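Local coordinates for hydroxyethylphosphonate dioxygenase (Streptomyces albus, PDB 6B9R) that catalyses the iron(II)-dependent, oxygen-consuming cleavage of 2-hydroxyethylphosphonate to hydroxymethylphosphonate, at the interface of chains A and B. Residues are numbered along the deposited sequence; one frame, centred on the assembly and turned at random. Chains: chain A/B, Hydroxyethylphosphonate dioxygenase.

All three contacts join chains A and B, two copies of one protein related by a two-fold axis. Contact 1 lies on the axis and pairs the same residues from both chains. Contact 2 is about 17 Å away, measured between C-alpha centres, and shares helix 215-223: in chain B it begins at B:Asp215 of contact 1 and supplies B:Leu220 to contact 2. Contact 3 is peripheral, about 32 Å from contact 1 and 31 Å from contact 2. The chains thus touch both at the axis and far from it. This is compatible with a stable dimer, though the structure alone does not show it is biological.

Contact 1: the interface of chains A and B. Residues chain A 73, 213-215, 422; chain B 73, 214-215, 422.
A:Asp215 and B:Asp215 approach from opposite directions and stack their carboxylates, with planes 12° apart. Each OD2 reaches past the other carboxylate to the partner's backbone N. A:Asp215 N gives a hydrogen bond of 2.7 Å to B:Asp215 OD2, and B:Asp215 N returns one of 2.8 Å to A:Asp215 OD2. Both amides come on the syn side, somewhat out of plane. In each aspartate CG sits beside its own backbone N, chi1 -69° in A:Asp215, which keeps the carboxylate close to the helix start. The arginines use different nitrogens for their own aspartates. A:Arg73 NH2 forms a hydrogen-bonded salt bridge to A:Asp215 OD1 at 2.5 Å, and B:Arg73 NH1 one to B:Asp215 OD1 at 2.6 Å. B:Arg73 NH2 adds another across the interface to A:Asp215 OD1, at 3.1 Å on its syn lone pair. These positive groups probably offset the closeness of the carboxylates. The arginine side chains cross at about a right angle, guanidinium planes 38° apart. B:Arg73 NE donates to A:Arg73 O at 3.2 Å from above the carbonyl plane, and A:Arg73 NE repays the bond to B:Arg73 O. This reciprocal polar knot lies at the two-fold axis of the deposited pair and probably helps to hold the dimer.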
# COMPACT_ATOMS: atom_id res chain seq x y z
N ARG A 73 -8.08 -3.76 13.66
CA ARG A 73 -6.96 -4.05 12.78
C ARG A 73 -5.77 -3.13 13.05
O ARG A 73 -4.61 -3.53 12.85
CB ARG A 73 -7.40 -3.89 11.32
CG ARG A 73 -7.25 -5.09 10.46
CD ARG A 73 -7.69 -4.80 9.00
NE ARG A 73 -6.86 -5.53 8.04
CZ ARG A 73 -5.98 -4.94 7.23
NH1 ARG A 73 -5.26 -5.66 6.38
NH2 ARG A 73 -5.83 -3.63 7.27
N THR A 213 -4.81 -6.68 -2.08
CA THR A 213 -5.23 -7.32 -0.83
C THR A 213 -4.72 -6.51 0.37
O THR A 213 -3.87 -5.63 0.25
CB THR A 213 -4.72 -8.76 -0.78
OG1 THR A 213 -3.31 -8.78 -1.05
CG2 THR A 213 -5.43 -9.60 -1.83
N GLY A 214 -5.26 -6.80 1.54
CA GLY A 214 -4.87 -6.01 2.68
C GLY A 214 -5.60 -4.68 2.75
O GLY A 214 -6.80 -4.62 2.46
N ASP A 215 -4.89 -3.60 3.13
CA ASP A 215 -5.54 -2.35 3.52
C ASP A 215 -6.47 -1.84 2.42
O ASP A 215 -7.56 -1.32 2.70
CB ASP A 215 -4.51 -1.27 3.84
CG ASP A 215 -3.71 -1.56 5.12
OD1 ASP A 215 -4.16 -2.35 5.97
OD2 ASP A 215 -2.62 -0.98 5.26
N SER A 422 4.39 -5.24 1.05
CA SER A 422 3.75 -3.98 1.40
C SER A 422 4.74 -2.82 1.43
O SER A 422 4.30 -1.66 1.42
CB SER A 422 3.05 -4.13 2.75
OG SER A 422 2.09 -5.16 2.68
N ARG B 73 -5.24 -10.23 11.94
CA ARG B 73 -5.48 -8.99 11.23
C ARG B 73 -6.11 -9.23 9.86
O ARG B 73 -6.97 -8.46 9.41
CB ARG B 73 -4.15 -8.24 11.10
CG ARG B 73 -4.24 -6.76 10.96
CD ARG B 73 -2.86 -6.13 10.80
NE ARG B 73 -3.01 -4.75 10.36
CZ ARG B 73 -2.86 -4.35 9.11
NH1 ARG B 73 -2.54 -5.23 8.17
NH2 ARG B 73 -3.03 -3.08 8.78
N GLY B 214 -0.06 1.03 8.52
CA GLY B 214 -0.84 -0.14 8.15
C GLY B 214 0.06 -1.30 7.70
O GLY B 214 1.05 -1.62 8.36
N ASP B 215 -0.31 -1.93 6.59
CA ASP B 215 0.37 -3.15 6.13
C ASP B 215 1.89 -2.99 6.13
O ASP B 215 2.62 -3.89 6.57
CB ASP B 215 -0.11 -3.54 4.73
CG ASP B 215 -1.53 -4.07 4.72
OD1 ASP B 215 -1.96 -4.65 5.74
OD2 ASP B 215 -2.23 -3.91 3.69
N SER B 422 -5.57 4.08 0.90
CA SER B 422 -4.92 2.82 0.56
C SER B 422 -5.11 2.43 -0.90
O SER B 422 -4.36 1.60 -1.41
CB SER B 422 -5.45 1.70 1.46
OG SER B 422 -5.02 1.88 2.80

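Contact 2: the interface of chains A and B. Residues chain A 431, 439, 442-443; chain B 220, 225, 228-229.
B:Thr228 packs against A:Ile439, A:Leu431 and A:Ile443. B:Thr228 CB lies 4.2 Å from A:Ile439 CG2. From there the side chain branches. The methyl CG2 stands anti to the backbone N and enters between A:Ile439 and A:Leu431. B:Thr228 CG2 meets A:Ile439 CG2 at 3.7 Å, the two side chains sliding past each other in opposite directions. B:Thr228 CG2 also touches both methyls of A:Leu431, CD1 and CD2, each at 3.8 Å, where the side chains cross at about a right angle. The hydroxyl is turned beside the backbone N (chi1 -64°). It puts B:Thr228 OG1 3.7 Å from A:Ile443 CD1. The branched side chain thus spans helices 425-433 and 438-443 of chain A. Next to it, the hydroxyl of B:Ser229 packs against A:Ile439 CG2 and CD1. That hydroxyl is held within chain B by a hydrogen bond of 3.0 Å from B:Ser229 OG to B:Arg225 O, which should limit its rotation. On the other flank, A:Ile443 CD1 touches the backbone of B:Leu220, 3.5 Å from B:Leu220 O. This mainly apolar helix-to-helix patch extends the interface of the deposited pair. B:Leu220 CD1 lies at the edge of the A:Tyr442 ring, in its plane, 3.8 Å from A:Tyr442 CE2.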
# COMPACT_ATOMS: atom_id res chain seq x y z
N LEU A 431 10.75 5.92 3.80
CA LEU A 431 11.82 5.49 4.71
C LEU A 431 13.10 6.28 4.46
O LEU A 431 13.80 6.64 5.41
CB LEU A 431 12.10 3.99 4.56
CG LEU A 431 11.04 2.99 5.03
CD1 LEU A 431 11.44 1.59 4.57
CD2 LEU A 431 10.86 3.04 6.55
N ILE A 439 13.66 5.41 11.87
CA ILE A 439 13.18 4.11 11.41
C ILE A 439 12.94 3.19 12.60
O ILE A 439 11.95 2.44 12.63
CB ILE A 439 14.17 3.51 10.39
CG1 ILE A 439 14.00 4.20 9.03
CG2 ILE A 439 13.99 2.00 10.25
CD1 ILE A 439 15.01 3.75 7.97
N TYR A 442 9.59 4.03 14.03
CA TYR A 442 8.57 3.57 13.10
C TYR A 442 8.31 2.09 13.27
O TYR A 442 7.15 1.65 13.31
CB TYR A 442 9.00 3.90 11.66
CG TYR A 442 8.18 3.23 10.58
CD1 TYR A 442 6.83 3.51 10.42
CD2 TYR A 442 8.77 2.33 9.70
CE1 TYR A 442 6.08 2.91 9.41
CE2 TYR A 442 8.03 1.73 8.69
CZ TYR A 442 6.68 2.02 8.55
OH TYR A 442 5.95 1.41 7.54
N ILE A 443 9.38 1.30 13.44
CA ILE A 443 9.26 -0.13 13.67
C ILE A 443 8.57 -0.41 15.00
O ILE A 443 7.71 -1.30 15.11
CB ILE A 443 10.65 -0.79 13.62
CG1 ILE A 443 11.15 -0.86 12.18
CG2 ILE A 443 10.62 -2.18 14.25
CD1 ILE A 443 10.10 -1.34 11.21
N LEU B 220 7.35 -4.57 7.84
CA LEU B 220 8.68 -4.08 8.16
C LEU B 220 9.03 -4.34 9.62
O LEU B 220 10.18 -4.65 9.95
CB LEU B 220 8.78 -2.59 7.81
CG LEU B 220 8.69 -2.32 6.30
CD1 LEU B 220 8.62 -0.83 5.97
CD2 LEU B 220 9.89 -2.95 5.58
N ARG B 225 14.90 -3.67 12.10
CA ARG B 225 15.40 -2.35 11.71
C ARG B 225 16.50 -2.45 10.66
O ARG B 225 16.59 -1.59 9.77
CB ARG B 225 15.90 -1.59 12.95
CG ARG B 225 16.64 -0.30 12.61
CD ARG B 225 17.02 0.49 13.87
N THR B 228 14.84 -3.08 7.34
CA THR B 228 14.03 -1.93 6.96
C THR B 228 14.90 -0.78 6.48
O THR B 228 14.64 -0.18 5.43
CB THR B 228 13.14 -1.50 8.13
OG1 THR B 228 12.20 -2.55 8.44
CG2 THR B 228 12.35 -0.26 7.77
N SER B 229 15.98 -0.48 7.22
CA SER B 229 16.89 0.58 6.80
C SER B 229 17.53 0.26 5.46
O SER B 229 17.77 1.16 4.64
CB SER B 229 17.99 0.80 7.84
OG SER B 229 17.43 1.23 9.08

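Contact 3: the interface of chains A and B. Residues chain A 318, 332; chain B 249, 259.
A cation-pi contact joins A:Trp318 to B:Arg259. The guanidinium nitrogen B:Arg259 NH2 sits over one face of the six-membered ring of A:Trp318, 3.1 Å from its centroid. The guanidinium meets the indole almost upright, with planes 85° apart, so one NH2 group points into the ring face. The chain of B:Arg259 is extended from CG to NE, chi2 -177°, and this carries its tip across from helix 253-260. A separate contact is made at the rim of the ring. There the carbonyl oxygen B:Arg249 O, at the end of helix 238-249, lies 3.4 Å from A:Trp318 CZ2. Within chain A, A:Gln332 CB lies at the edge of the indole, in its plane, and may help to hold the ring's position. A looser polar approach comes from the amide oxygen A:Gln332 OE1, 3.9 Å from B:Arg259 NH1, with the amide and guanidinium planes 46° apart. A leucine in place of A:Trp318 would probably deprive the B:Arg259 guanidinium of its aromatic partner and let its tip turn more freely. The patch is small. It sets the Cro/C1-type helix-turn-helix region of chain B, helices 238-249 and 253-260, against strands 317-320 and 328-332 of chain A, and probably helps to steady this outer part of the dimer.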
# COMPACT_ATOMS: atom_id res chain seq x y z
N TRP A 318 20.35 -15.89 -19.38
CA TRP A 318 21.63 -15.25 -19.14
C TRP A 318 22.27 -15.88 -17.91
O TRP A 318 21.64 -16.62 -17.16
CB TRP A 318 21.50 -13.73 -18.99
CG TRP A 318 20.80 -13.26 -17.74
CD1 TRP A 318 21.38 -12.69 -16.64
CD2 TRP A 318 19.38 -13.28 -17.47
NE1 TRP A 318 20.43 -12.37 -15.71
CE2 TRP A 318 19.19 -12.72 -16.19
CE3 TRP A 318 18.27 -13.74 -18.19
CZ2 TRP A 318 17.93 -12.60 -15.61
CZ3 TRP A 318 17.01 -13.62 -17.61
CH2 TRP A 318 16.85 -13.04 -16.33
N GLN A 332 14.07 -16.30 -17.83
CA GLN A 332 12.99 -15.39 -17.44
C GLN A 332 11.64 -16.02 -17.77
O GLN A 332 11.38 -16.39 -18.92
CB GLN A 332 13.15 -14.04 -18.16
CG GLN A 332 11.96 -13.07 -17.98
CD GLN A 332 12.03 -11.87 -18.93
OE1 GLN A 332 13.10 -11.29 -19.14
NE2 GLN A 332 10.89 -11.52 -19.53
N ARG B 249 15.59 -7.92 -10.92
CA ARG B 249 15.59 -8.73 -12.13
C ARG B 249 16.81 -9.64 -12.24
O ARG B 249 16.85 -10.48 -13.15
CB ARG B 249 15.54 -7.83 -13.37
CG ARG B 249 14.21 -7.10 -13.55
CD ARG B 249 13.08 -8.10 -13.71
NE ARG B 249 11.90 -7.41 -14.19
CZ ARG B 249 10.86 -7.08 -13.44
NH1 ARG B 249 10.84 -7.42 -12.15
NH2 ARG B 249 9.84 -6.43 -13.97
N ARG B 259 21.02 -5.95 -23.16
CA ARG B 259 19.62 -5.90 -23.58
C ARG B 259 19.24 -4.54 -24.12
O ARG B 259 18.44 -4.44 -25.06
CB ARG B 259 18.70 -6.24 -22.40
CG ARG B 259 18.82 -7.64 -21.87
CD ARG B 259 17.78 -7.82 -20.78
NE ARG B 259 17.96 -9.07 -20.06
CZ ARG B 259 17.14 -9.48 -19.10
NH1 ARG B 259 16.08 -8.75 -18.76
NH2 ARG B 259 17.38 -10.64 -18.50